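Local coordinates for protein putative glycosyl hydrolase (Bacteroides thetaiotaomicron VPI-5482, PDB 3K11) that is probably a hydrolase of glycosyl hydrolase family 88, likely acting on carbohydrates, although its own substrate is not established, at residues P352-G357 / A408-L413; Y334-A339 / G343-I348; L273-L278 / D294-H299. All blocks are in the same frame, centred on the assembly; numbering follows the deposited sequence. Where two conformers were deposited one is given.

Interaction 1 (P352-G357 / A408-L413)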
ATOM      1  N   PRO A 352     -11.400   0.779  20.396  1.00 21.20           N
ATOM      2  CA  PRO A 352     -10.197   1.612  20.272  1.00 22.86           C
ATOM      3  C   PRO A 352     -10.024   2.319  18.933  1.00 23.03           C
ATOM      4  O   PRO A 352      -9.403   3.396  18.879  1.00 23.26           O
ATOM      5  CB  PRO A 352      -9.077   0.613  20.533  1.00 22.37           C
ATOM      6  CG  PRO A 352      -9.699  -0.423  21.393  1.00 24.81           C
ATOM      7  CD  PRO A 352     -11.049  -0.612  20.734  1.00 21.18           C
ATOM      8  N   VAL A 353     -10.582   1.736  17.872  1.00 23.09           N
ATOM      9  CA  VAL A 353     -10.623   2.353  16.551  1.00 20.98           C
ATOM     10  C   VAL A 353     -11.473   3.615  16.592  1.00 23.66           C
ATOM     11  O   VAL A 353     -11.059   4.678  16.163  1.00 22.64           O
ATOM     12  CB  VAL A 353     -11.165   1.384  15.499  1.00 21.61           C
ATOM     13  CG1 VAL A 353     -11.191   2.056  14.095  1.00 20.29           C
ATOM     14  CG2 VAL A 353     -10.283   0.101  15.453  1.00 22.38           C
ATOM     15  N   ALA A 354     -12.673   3.486  17.136  1.00 23.40           N
ATOM     16  CA  ALA A 354     -13.576   4.615  17.277  1.00 23.70           C
ATOM     17  C   ALA A 354     -12.950   5.678  18.183  1.00 23.68           C
ATOM     18  O   ALA A 354     -13.012   6.884  17.904  1.00 23.46           O
ATOM     19  CB  ALA A 354     -14.938   4.135  17.816  1.00 19.17           C
ATOM     20  N   GLN A 355     -12.388   5.248  19.310  1.00 23.14           N
ATOM     21  CA  GLN A 355     -11.824   6.178  20.269  1.00 20.54           C
ATOM     22  C   GLN A 355     -10.668   7.007  19.666  1.00 23.30           C
ATOM     23  O   GLN A 355     -10.601   8.224  19.849  1.00 25.30           O
ATOM     24  CB  GLN A 355     -11.363   5.402  21.504  1.00 23.32           C
ATOM     25  CG  GLN A 355     -10.855   6.302  22.656  1.00 25.68           C
ATOM     26  CD  GLN A 355     -11.268   5.839  24.026  1.00 26.11           C
ATOM     27  OE1 GLN A 355     -12.301   5.194  24.197  1.00 27.69           O
ATOM     28  NE2 GLN A 355     -10.513   6.244  25.029  1.00 24.27           N
ATOM     29  N   LEU A 356      -9.766   6.350  18.964  1.00 22.56           N
ATOM     30  CA  LEU A 356      -8.639   7.010  18.304  1.00 22.73           C
ATOM     31  C   LEU A 356      -9.175   7.941  17.237  1.00 22.58           C
ATOM     32  O   LEU A 356      -8.688   9.077  17.048  1.00 22.66           O
ATOM     33  CB  LEU A 356      -7.713   5.983  17.660  1.00 21.57           C
ATOM     34  CG  LEU A 356      -6.583   6.566  16.817  1.00 25.08           C
ATOM     35  CD1 LEU A 356      -5.658   7.499  17.649  1.00 21.14           C
ATOM     36  CD2 LEU A 356      -5.787   5.487  16.076  1.00 20.72           C
ATOM     37  N   GLY A 357     -10.150   7.463  16.471  1.00 24.73           N
ATOM     38  CA  GLY A 357     -10.760   8.336  15.464  1.00 24.25           C
ATOM     39  C   GLY A 357     -11.367   9.590  16.049  1.00 23.08           C
ATOM     40  O   GLY A 357     -11.285  10.660  15.427  1.00 24.94           O
ATOM     41  N   ALA A 408     -21.856  12.557  19.787  1.00 23.56           N
ATOM     42  CA  ALA A 408     -23.048  12.059  20.477  1.00 27.02           C
ATOM     43  C   ALA A 408     -22.969  10.566  20.750  1.00 23.84           C
ATOM     44  O   ALA A 408     -23.299  10.110  21.845  1.00 24.69           O
ATOM     45  CB  ALA A 408     -24.291  12.350  19.646  1.00 26.53           C
ATOM     46  N   GLU A 409     -22.523   9.815  19.752  1.00 22.97           N
ATOM     47  CA  GLU A 409     -22.459   8.373  19.849  1.00 22.39           C
ATOM     48  C   GLU A 409     -21.280   7.911  20.699  1.00 22.32           C
ATOM     49  O   GLU A 409     -21.370   6.915  21.468  1.00 22.10           O
ATOM     50  CB  GLU A 409     -22.394   7.751  18.436  1.00 24.07           C
ATOM     51  CG  GLU A 409     -22.877   6.331  18.385  1.00 22.92           C
ATOM     52  CD  GLU A 409     -24.359   6.162  18.671  1.00 26.19           C
ATOM     53  OE1 GLU A 409     -25.105   7.128  18.583  1.00 30.60           O
ATOM     54  OE2 GLU A 409     -24.737   5.043  19.001  1.00 26.10           O
HETATM   55  N   MSE A 410     -20.188   8.647  20.641  1.00 23.01           N
HETATM   56  CA  MSE A 410     -19.077   8.375  21.558  1.00 23.83           C
HETATM   57  C   MSE A 410     -19.469   8.572  23.014  1.00 23.40           C
HETATM   58  O   MSE A 410     -19.056   7.786  23.892  1.00 24.03           O
HETATM   59  CB  MSE A 410     -17.844   9.246  21.230  1.00 23.88           C
HETATM   60  CG  MSE A 410     -17.077   8.870  19.989  1.00 22.75           C
HETATM   61 SE   MSE A 410     -16.303   7.149  20.051  0.75 22.01          SE
HETATM   62  CE  MSE A 410     -15.418   7.233  21.723  1.00 18.12           C
ATOM     63  N   ILE A 411     -20.306   9.552  23.308  1.00 23.49           N
ATOM     64  CA  ILE A 411     -20.777   9.740  24.689  1.00 22.88           C
ATOM     65  C   ILE A 411     -21.548   8.506  25.154  1.00 24.49           C
ATOM     66  O   ILE A 411     -21.294   8.006  26.269  1.00 25.73           O
ATOM     67  CB  ILE A 411     -21.608  11.049  24.841  1.00 21.20           C
ATOM     68  CG1 ILE A 411     -20.659  12.256  24.712  1.00 21.30           C
ATOM     69  CG2 ILE A 411     -22.457  11.102  26.191  1.00 19.87           C
ATOM     70  CD1 ILE A 411     -21.358  13.635  24.369  1.00 20.74           C
ATOM     71  N   ARG A 412     -22.457   8.003  24.308  0.50 25.33           N
ATOM     72  CA  ARG A 412     -23.188   6.764  24.618  0.50 23.67           C
ATOM     73  C   ARG A 412     -22.213   5.628  24.873  0.50 23.81           C
ATOM     74  O   ARG A 412     -22.316   4.918  25.871  0.50 23.05           O
ATOM     75  CB  ARG A 412     -24.096   6.361  23.461  0.50 25.17           C
ATOM     76  CG  ARG A 412     -24.834   5.030  23.654  0.50 28.40           C
ATOM     77  CD  ARG A 412     -26.014   5.206  24.532  0.50 42.40           C
ATOM     78  NE  ARG A 412     -27.199   5.634  23.784  0.50 44.14           N
ATOM     79  CZ  ARG A 412     -28.254   6.255  24.321  0.50 49.29           C
ATOM     80  NH1 ARG A 412     -28.292   6.583  25.622  0.50 52.22           N
ATOM     81  NH2 ARG A 412     -29.279   6.583  23.544  0.50 44.51           N
ATOM     82  N   LEU A 413     -21.283   5.449  23.943  1.00 23.68           N
ATOM     83  CA  LEU A 413     -20.288   4.356  24.050  1.00 25.27           C
ATOM     84  C   LEU A 413     -19.489   4.439  25.353  1.00 24.43           C
ATOM     85  O   LEU A 413     -19.322   3.433  26.098  1.00 24.80           O
ATOM     86  CB  LEU A 413     -19.345   4.406  22.832  1.00 23.14           C
ATOM     87  CG  LEU A 413     -18.272   3.310  22.699  1.00 27.85           C
ATOM     88  CD1 LEU A 413     -18.921   1.914  22.556  1.00 24.18           C
ATOM     89  CD2 LEU A 413     -17.311   3.594  21.531  1.00 23.82           C
TER
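M410, a selenomethionine in this crystal, spans most of the gap between its own helix and A354 and Q355 on the other. CB leaves the backbone toward 352-357, and CG lies anti to the carbonyl carbon (chi1 -73°); these two carbons serve as a spacer, and the touching begins beyond them. The SE atom settles beside A354, 4.0 Å from A354 CB and 3.9 Å from A354 O, both van der Waals contacts. Further bends at chi2 and chi3 curl the chain, and the terminal CE is brought to 4.0 Å from Q355 CA, against the backbone of the facing helix. The helices concerned, 347-362 and 400-416, belong to an all-helical core consistent with the (alpha/alpha)6 barrel of the six-hairpin glycosidase clan. Their short segments run at 133° to each other, with axes 11.2 Å apart at closest approach. That is a wide separation, and a long, flexible, apolar side chain suits it on one side, while the small A354 on the other leaves room for the thioether of a methionine, here its selenium analogue. L413, one turn beyond M410, adds a looser touch, with L413 CD2 4.4 Å from A354 CB. L27, in a loop, packs on both M410 and Q355, and the Q355 amide is held by Y428 through OE1 and by the carbonyl of G25 through NE2. On 352-357, P352 and V353 pack on F382 of the second subunit.

Interaction 2 (Y334-A339 / G343-I348)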
ATOM      1  N   TYR A 334     -18.697   7.671  14.040  1.00 24.37           N
ATOM      2  CA  TYR A 334     -20.106   7.508  14.370  1.00 23.04           C
ATOM      3  C   TYR A 334     -20.526   6.072  14.083  1.00 24.68           C
ATOM      4  O   TYR A 334     -21.178   5.433  14.906  1.00 23.60           O
ATOM      5  CB  TYR A 334     -21.048   8.452  13.605  1.00 23.09           C
ATOM      6  CG  TYR A 334     -22.472   7.937  13.713  1.00 23.02           C
ATOM      7  CD1 TYR A 334     -23.198   8.087  14.892  1.00 21.48           C
ATOM      8  CD2 TYR A 334     -23.075   7.231  12.673  1.00 23.54           C
ATOM      9  CE1 TYR A 334     -24.467   7.562  15.004  1.00 26.42           C
ATOM     10  CE2 TYR A 334     -24.360   6.670  12.802  1.00 23.01           C
ATOM     11  CZ  TYR A 334     -25.039   6.858  13.972  1.00 23.35           C
ATOM     12  OH  TYR A 334     -26.313   6.360  14.132  1.00 23.63           O
ATOM     13  N   CYS A 335     -20.250   5.604  12.871  1.00 22.68           N
ATOM     14  CA  CYS A 335     -20.738   4.288  12.502  1.00 22.70           C
ATOM     15  C   CYS A 335     -20.221   3.196  13.417  1.00 24.08           C
ATOM     16  O   CYS A 335     -20.937   2.268  13.738  1.00 23.09           O
ATOM     17  CB  CYS A 335     -20.342   3.945  11.091  1.00 22.17           C
ATOM     18  SG  CYS A 335     -21.244   5.006   9.897  1.00 24.74           S
ATOM     19  N   LEU A 336     -18.948   3.286  13.764  1.00 22.31           N
ATOM     20  CA  LEU A 336     -18.322   2.261  14.590  1.00 23.09           C
ATOM     21  C   LEU A 336     -18.866   2.287  16.001  1.00 24.09           C
ATOM     22  O   LEU A 336     -19.244   1.230  16.546  1.00 25.00           O
ATOM     23  CB  LEU A 336     -16.806   2.412  14.561  1.00 23.70           C
ATOM     24  CG  LEU A 336     -16.087   2.128  13.253  1.00 25.56           C
ATOM     25  CD1 LEU A 336     -14.605   2.609  13.355  1.00 23.76           C
ATOM     26  CD2 LEU A 336     -16.231   0.620  12.773  1.00 22.74           C
ATOM     27  N   ALA A 337     -18.972   3.477  16.601  1.00 22.07           N
ATOM     28  CA  ALA A 337     -19.526   3.584  17.966  1.00 20.02           C
ATOM     29  C   ALA A 337     -20.967   3.082  17.977  1.00 20.77           C
ATOM     30  O   ALA A 337     -21.385   2.372  18.908  1.00 21.81           O
ATOM     31  CB  ALA A 337     -19.446   5.024  18.448  1.00 20.37           C
ATOM     32  N   HIS A 338     -21.736   3.460  16.952  1.00 23.86           N
ATOM     33  CA  HIS A 338     -23.148   3.059  16.861  1.00 24.43           C
ATOM     34  C   HIS A 338     -23.297   1.527  16.783  1.00 23.33           C
ATOM     35  O   HIS A 338     -24.112   0.926  17.489  1.00 24.97           O
ATOM     36  CB  HIS A 338     -23.785   3.684  15.637  1.00 24.02           C
ATOM     37  CG  HIS A 338     -25.265   3.514  15.576  1.00 22.93           C
ATOM     38  ND1 HIS A 338     -26.097   4.067  16.527  1.00 23.23           N
ATOM     39  CD2 HIS A 338     -26.068   2.878  14.682  1.00 23.30           C
ATOM     40  CE1 HIS A 338     -27.352   3.740  16.243  1.00 28.33           C
ATOM     41  NE2 HIS A 338     -27.366   3.045  15.116  1.00 25.70           N
ATOM     42  N   ALA A 339     -22.476   0.927  15.918  1.00 21.73           N
ATOM     43  CA  ALA A 339     -22.507  -0.519  15.683  1.00 18.43           C
ATOM     44  C   ALA A 339     -22.105  -1.264  16.962  1.00 23.68           C
ATOM     45  O   ALA A 339     -22.646  -2.321  17.246  1.00 23.61           O
ATOM     46  CB  ALA A 339     -21.573  -0.915  14.526  1.00 20.79           C
ATOM     47  N   GLY A 343     -24.733  -3.619  19.256  1.00 22.91           N
ATOM     48  CA  GLY A 343     -24.385  -5.026  19.335  1.00 26.68           C
ATOM     49  C   GLY A 343     -24.066  -5.646  17.992  1.00 24.18           C
ATOM     50  O   GLY A 343     -24.049  -6.861  17.897  1.00 23.76           O
ATOM     51  N   TRP A 344     -23.834  -4.837  16.952  1.00 24.42           N
ATOM     52  CA  TRP A 344     -23.546  -5.357  15.607  1.00 24.10           C
ATOM     53  C   TRP A 344     -22.094  -5.761  15.389  1.00 23.73           C
ATOM     54  O   TRP A 344     -21.815  -6.685  14.626  1.00 23.08           O
ATOM     55  CB  TRP A 344     -23.907  -4.334  14.545  1.00 25.27           C
ATOM     56  CG  TRP A 344     -25.309  -3.875  14.588  1.00 22.41           C
ATOM     57  CD1 TRP A 344     -26.381  -4.502  15.095  1.00 27.82           C
ATOM     58  CD2 TRP A 344     -25.794  -2.662  13.999  1.00 21.48           C
ATOM     59  NE1 TRP A 344     -27.514  -3.741  14.895  1.00 22.64           N
ATOM     60  CE2 TRP A 344     -27.162  -2.600  14.232  1.00 28.12           C
ATOM     61  CE3 TRP A 344     -25.180  -1.616  13.321  1.00 24.55           C
ATOM     62  CZ2 TRP A 344     -27.930  -1.547  13.789  1.00 22.86           C
ATOM     63  CZ3 TRP A 344     -25.937  -0.547  12.890  1.00 26.06           C
ATOM     64  CH2 TRP A 344     -27.296  -0.509  13.148  1.00 25.85           C
ATOM     65  N   ILE A 345     -21.172  -5.083  16.063  1.00 25.32           N
ATOM     66  CA  ILE A 345     -19.742  -5.392  15.982  1.00 23.97           C
ATOM     67  C   ILE A 345     -19.128  -5.392  17.366  1.00 23.05           C
ATOM     68  O   ILE A 345     -19.695  -4.932  18.349  1.00 24.27           O
ATOM     69  CB  ILE A 345     -18.995  -4.419  14.974  1.00 23.94           C
ATOM     70  CG1 ILE A 345     -18.814  -3.006  15.573  1.00 22.10           C
ATOM     71  CG2 ILE A 345     -19.660  -4.426  13.576  1.00 24.40           C
ATOM     72  CD1 ILE A 345     -18.111  -1.967  14.643  1.00 23.04           C
ATOM     73  N   ASP A 346     -17.957  -5.998  17.444  1.00 25.62           N
ATOM     74  CA  ASP A 346     -17.290  -6.272  18.685  1.00 23.44           C
ATOM     75  C   ASP A 346     -16.628  -5.074  19.334  1.00 23.19           C
ATOM     76  O   ASP A 346     -15.874  -4.321  18.704  1.00 22.54           O
ATOM     77  CB  ASP A 346     -16.234  -7.337  18.400  1.00 24.73           C
ATOM     78  CG  ASP A 346     -15.657  -7.930  19.634  1.00 29.11           C
ATOM     79  OD1 ASP A 346     -16.332  -8.786  20.296  1.00 26.76           O
ATOM     80  OD2 ASP A 346     -14.508  -7.544  19.924  1.00 23.95           O
ATOM     81  N   ALA A 347     -16.886  -4.901  20.627  1.00 22.49           N
ATOM     82  CA  ALA A 347     -16.350  -3.747  21.359  1.00 21.77           C
ATOM     83  C   ALA A 347     -14.839  -3.824  21.557  1.00 21.84           C
ATOM     84  O   ALA A 347     -14.165  -2.798  21.509  1.00 21.11           O
ATOM     85  CB  ALA A 347     -17.073  -3.586  22.703  1.00 22.89           C
ATOM     86  N   ILE A 348     -14.313  -5.021  21.870  1.00 23.22           N
ATOM     87  CA  ILE A 348     -12.883  -5.147  22.137  1.00 23.35           C
ATOM     88  C   ILE A 348     -12.124  -4.799  20.843  1.00 24.03           C
ATOM     89  O   ILE A 348     -11.110  -4.041  20.828  1.00 23.51           O
ATOM     90  CB  ILE A 348     -12.496  -6.572  22.615  1.00 22.73           C
ATOM     91  CG1 ILE A 348     -13.027  -6.853  24.029  1.00 22.91           C
ATOM     92  CG2 ILE A 348     -10.977  -6.720  22.593  1.00 23.40           C
ATOM     93  CD1 ILE A 348     -12.970  -8.342  24.486  1.00 21.63           C
TER
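The Schellman motif that ends helix 326-342 joins A339 to W344, five residues on, with G343 supplying the positive phi. A side chain at G343 would be jammed against the preceding carbonyl, hence glycine. A339 O takes the characteristic bond from W344 N at 2.8 Å, and a weak one from I345 N at 3.3 Å, so one carbonyl of the last turn secures the departing chain. The apolar touch usual in this motif is present too: A339 CB meets W344 CE3 at 3.9 Å, a methyl being small enough to let the indole in. I345 holds CG1 between its backbone N and carbonyl carbon (chi1 74°), which brings CG1 to 3.6 Å from A339 CB and CD1 to 3.7 Å from L336 CD2. H338 presents its edge to the face of the W344 six-membered ring in an offset edge-to-face stack, planes at 85° and centroids 5.4 Å apart. Y334 OH lies over the centre of one imidazole face, and hydrogen bonds with D280 at NE2 and E409 at ND1 fix the ring's rotation. D346 then N-caps helix 347-362 through A349 N, while helix 265-281 packs on W344 through L279 and helix 289-304 through M293.

Interaction 3 (L273-L278 / D294-H299)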
ATOM      1  N   LEU A 273     -22.799   4.703   6.658  1.00 21.80           N
ATOM      2  CA  LEU A 273     -23.895   5.386   7.366  1.00 22.14           C
ATOM      3  C   LEU A 273     -25.239   4.913   6.867  1.00 21.15           C
ATOM      4  O   LEU A 273     -26.183   4.771   7.660  1.00 23.89           O
ATOM      5  CB  LEU A 273     -23.715   6.918   7.265  1.00 22.06           C
ATOM      6  CG  LEU A 273     -24.669   7.850   8.003  1.00 30.46           C
ATOM      7  CD1 LEU A 273     -24.933   7.464   9.408  1.00 20.80           C
ATOM      8  CD2 LEU A 273     -24.141   9.291   7.931  1.00 28.71           C
ATOM      9  N   THR A 274     -25.357   4.678   5.567  1.00 23.53           N
ATOM     10  CA  THR A 274     -26.600   4.112   5.013  1.00 23.64           C
ATOM     11  C   THR A 274     -26.938   2.771   5.638  1.00 24.13           C
ATOM     12  O   THR A 274     -28.081   2.509   6.033  1.00 24.35           O
ATOM     13  CB  THR A 274     -26.472   3.910   3.496  1.00 24.18           C
ATOM     14  OG1 THR A 274     -26.259   5.187   2.900  1.00 26.31           O
ATOM     15  CG2 THR A 274     -27.750   3.323   2.909  1.00 24.14           C
ATOM     16  N   ALA A 275     -25.943   1.897   5.742  1.00 23.11           N
ATOM     17  CA  ALA A 275     -26.155   0.605   6.406  1.00 22.68           C
ATOM     18  C   ALA A 275     -26.640   0.801   7.838  1.00 23.75           C
ATOM     19  O   ALA A 275     -27.554   0.118   8.279  1.00 24.51           O
ATOM     20  CB  ALA A 275     -24.871  -0.211   6.352  1.00 21.11           C
ATOM     21  N   CYS A 276     -26.040   1.738   8.594  1.00 23.20           N
ATOM     22  CA  CYS A 276     -26.517   2.042   9.948  1.00 23.12           C
ATOM     23  C   CYS A 276     -27.941   2.565   9.954  1.00 23.07           C
ATOM     24  O   CYS A 276     -28.735   2.108  10.754  1.00 24.04           O
ATOM     25  CB  CYS A 276     -25.601   3.071  10.635  1.00 22.89           C
ATOM     26  SG  CYS A 276     -23.938   2.445  11.010  1.00 25.26           S
ATOM     27  N   GLU A 277     -28.271   3.511   9.070  1.00 20.74           N
ATOM     28  CA  GLU A 277     -29.625   4.035   9.030  1.00 22.49           C
ATOM     29  C   GLU A 277     -30.671   2.968   8.705  1.00 24.40           C
ATOM     30  O   GLU A 277     -31.781   2.954   9.274  1.00 22.72           O
ATOM     31  CB  GLU A 277     -29.710   5.161   8.030  1.00 24.11           C
ATOM     32  CG  GLU A 277     -28.931   6.436   8.411  1.00 23.92           C
ATOM     33  CD  GLU A 277     -29.605   7.252   9.466  1.00 27.43           C
ATOM     34  OE1 GLU A 277     -29.339   7.004  10.650  1.00 25.85           O
ATOM     35  OE2 GLU A 277     -30.316   8.212   9.106  1.00 28.78           O
ATOM     36  N   LEU A 278     -30.332   2.087   7.772  1.00 23.93           N
ATOM     37  CA  LEU A 278     -31.212   0.988   7.359  1.00 22.22           C
ATOM     38  C   LEU A 278     -31.335  -0.065   8.440  1.00 24.19           C
ATOM     39  O   LEU A 278     -32.434  -0.493   8.769  1.00 23.97           O
ATOM     40  CB  LEU A 278     -30.705   0.382   6.042  1.00 22.88           C
ATOM     41  CG  LEU A 278     -31.504  -0.755   5.422  1.00 21.54           C
ATOM     42  CD1 LEU A 278     -32.949  -0.356   5.255  1.00 20.69           C
ATOM     43  CD2 LEU A 278     -30.871  -1.211   4.078  1.00 19.61           C
ATOM     44  N   ASP A 294     -24.290  -8.638   6.468  1.00 24.41           N
ATOM     45  CA  ASP A 294     -23.054  -9.131   5.871  1.00 24.67           C
ATOM     46  C   ASP A 294     -22.289  -8.048   5.089  1.00 23.69           C
ATOM     47  O   ASP A 294     -21.072  -7.956   5.213  1.00 24.69           O
ATOM     48  CB  ASP A 294     -23.345 -10.302   4.936  1.00 27.17           C
ATOM     49  CG  ASP A 294     -23.721 -11.587   5.681  1.00 35.11           C
ATOM     50  OD1 ASP A 294     -23.604 -11.654   6.931  1.00 33.15           O
ATOM     51  OD2 ASP A 294     -24.164 -12.523   4.990  1.00 35.24           O
ATOM     52  N   TYR A 295     -22.995  -7.260   4.284  1.00 23.51           N
ATOM     53  CA  TYR A 295     -22.376  -6.137   3.591  1.00 22.77           C
ATOM     54  C   TYR A 295     -21.809  -5.139   4.557  1.00 22.52           C
ATOM     55  O   TYR A 295     -20.678  -4.651   4.380  1.00 23.02           O
ATOM     56  CB  TYR A 295     -23.357  -5.406   2.665  1.00 24.63           C
ATOM     57  CG  TYR A 295     -23.359  -5.931   1.259  1.00 23.48           C
ATOM     58  CD1 TYR A 295     -22.234  -5.839   0.468  1.00 25.57           C
ATOM     59  CD2 TYR A 295     -24.522  -6.484   0.702  1.00 24.89           C
ATOM     60  CE1 TYR A 295     -22.224  -6.309  -0.821  1.00 28.68           C
ATOM     61  CE2 TYR A 295     -24.516  -6.923  -0.618  1.00 27.42           C
ATOM     62  CZ  TYR A 295     -23.350  -6.843  -1.353  1.00 30.29           C
ATOM     63  OH  TYR A 295     -23.359  -7.281  -2.652  1.00 29.09           O
ATOM     64  N   PHE A 296     -22.574  -4.818   5.598  1.00 22.45           N
ATOM     65  CA  PHE A 296     -22.095  -3.869   6.634  1.00 21.63           C
ATOM     66  C   PHE A 296     -20.848  -4.365   7.326  1.00 24.58           C
ATOM     67  O   PHE A 296     -19.822  -3.682   7.380  1.00 23.00           O
ATOM     68  CB  PHE A 296     -23.159  -3.682   7.711  1.00 23.12           C
ATOM     69  CG  PHE A 296     -22.724  -2.728   8.818  1.00 23.60           C
ATOM     70  CD1 PHE A 296     -22.419  -1.397   8.530  1.00 23.45           C
ATOM     71  CD2 PHE A 296     -22.562  -3.201  10.115  1.00 24.96           C
ATOM     72  CE1 PHE A 296     -21.944  -0.544   9.529  1.00 23.06           C
ATOM     73  CE2 PHE A 296     -22.102  -2.358  11.142  1.00 22.07           C
ATOM     74  CZ  PHE A 296     -21.811  -1.028  10.847  1.00 24.10           C
ATOM     75  N   ARG A 297     -20.905  -5.594   7.806  1.00 25.67           N
ATOM     76  CA  ARG A 297     -19.741  -6.166   8.451  1.00 24.52           C
ATOM     77  C   ARG A 297     -18.486  -6.259   7.571  1.00 24.09           C
ATOM     78  O   ARG A 297     -17.371  -6.019   8.059  1.00 25.83           O
ATOM     79  CB  ARG A 297     -20.101  -7.500   9.066  1.00 25.01           C
ATOM     80  CG  ARG A 297     -20.934  -7.348  10.328  1.00 25.92           C
ATOM     81  CD  ARG A 297     -21.260  -8.691  10.870  1.00 32.97           C
ATOM     82  NE  ARG A 297     -21.957  -8.480  12.144  1.00 34.10           N
ATOM     83  CZ  ARG A 297     -22.945  -9.236  12.607  1.00 33.79           C
ATOM     84  NH1 ARG A 297     -23.354 -10.323  11.934  1.00 32.32           N
ATOM     85  NH2 ARG A 297     -23.542  -8.900  13.751  1.00 29.64           N
ATOM     86  N   ALA A 298     -18.635  -6.608   6.294  1.00 23.30           N
ATOM     87  CA  ALA A 298     -17.509  -6.667   5.372  1.00 22.74           C
ATOM     88  C   ALA A 298     -16.921  -5.271   5.150  1.00 23.07           C
ATOM     89  O   ALA A 298     -15.706  -5.113   5.073  1.00 24.29           O
ATOM     90  CB  ALA A 298     -17.908  -7.283   4.025  1.00 22.47           C
ATOM     91  N   HIS A 299     -17.779  -4.257   5.074  1.00 21.76           N
ATOM     92  CA  HIS A 299     -17.321  -2.881   4.890  1.00 21.65           C
ATOM     93  C   HIS A 299     -16.587  -2.362   6.127  1.00 23.13           C
ATOM     94  O   HIS A 299     -15.544  -1.713   6.038  1.00 23.78           O
ATOM     95  CB  HIS A 299     -18.515  -1.990   4.555  1.00 21.97           C
ATOM     96  CG  HIS A 299     -18.142  -0.661   3.982  1.00 24.32           C
ATOM     97  ND1 HIS A 299     -18.989   0.425   4.038  1.00 22.80           N
ATOM     98  CD2 HIS A 299     -17.013  -0.236   3.354  1.00 23.43           C
ATOM     99  CE1 HIS A 299     -18.411   1.455   3.434  1.00 24.09           C
ATOM    100  NE2 HIS A 299     -17.214   1.085   3.007  1.00 25.43           N
TER
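F296 meets A275 and C276 obliquely with its ring where helices 265-281 and 289-304, consecutive in the chain, pack side by side in a helical fold consistent with the (alpha/alpha)6 barrel of the six-hairpin glycosidase clan. With CG anti to the backbone N (chi1 179°), the phenyl reaches across to the other helix, and its leading side touches two different groups. A275 CB approaches F296 CD1 at 3.5 Å. Alanine suits that position because a bare methyl lets the backbones draw close, the A275 and F296 CA atoms being 6.0 Å apart. C276 makes a sulfur-aromatic contact farther out on the ring, its SG 4.8 Å from the F296 centroid and 52° off the ring normal, so the sulfur sits neither squarely over the face nor in the ring plane. L272 and L279 of helix 265-281 also pack on the phenyl, an apolar setting that suits a large hydrocarbon ring. Replacing the phenyl by the methyl of an alanine is likely to open a gap between the two helices and to leave the C276 sulfur without its aromatic neighbour. On the sulfur's side the ring is met at its outer end: C276 SG lies 3.9 Å from F296 CE1 and 4.1 Å from F296 CZ.

Interaction 2 lies in the middle, its centre about 9 Å from that of interaction 1 and about 11 Å from that of interaction 3; interactions 1 and 3, centres about 18 Å apart, do not touch. Interactions 1 and 2 share helix 347-362, both reach the second subunit, and meet through a probable hydrogen bond between E409 OE2 and H338 ND1, 3.0 Å, and through V353 CG1 packing at 3.5 Å on L336 CD1. Toward interaction 3, W344 O probably accepts a hydrogen bond from R297 NH2, 2.9 Å, and A339 CB rests 3.7 Å from F296 CZ. A bound 1,2-ethanediol, probably from the crystallisation liquor, lies about 5 Å from G343 of interaction 2.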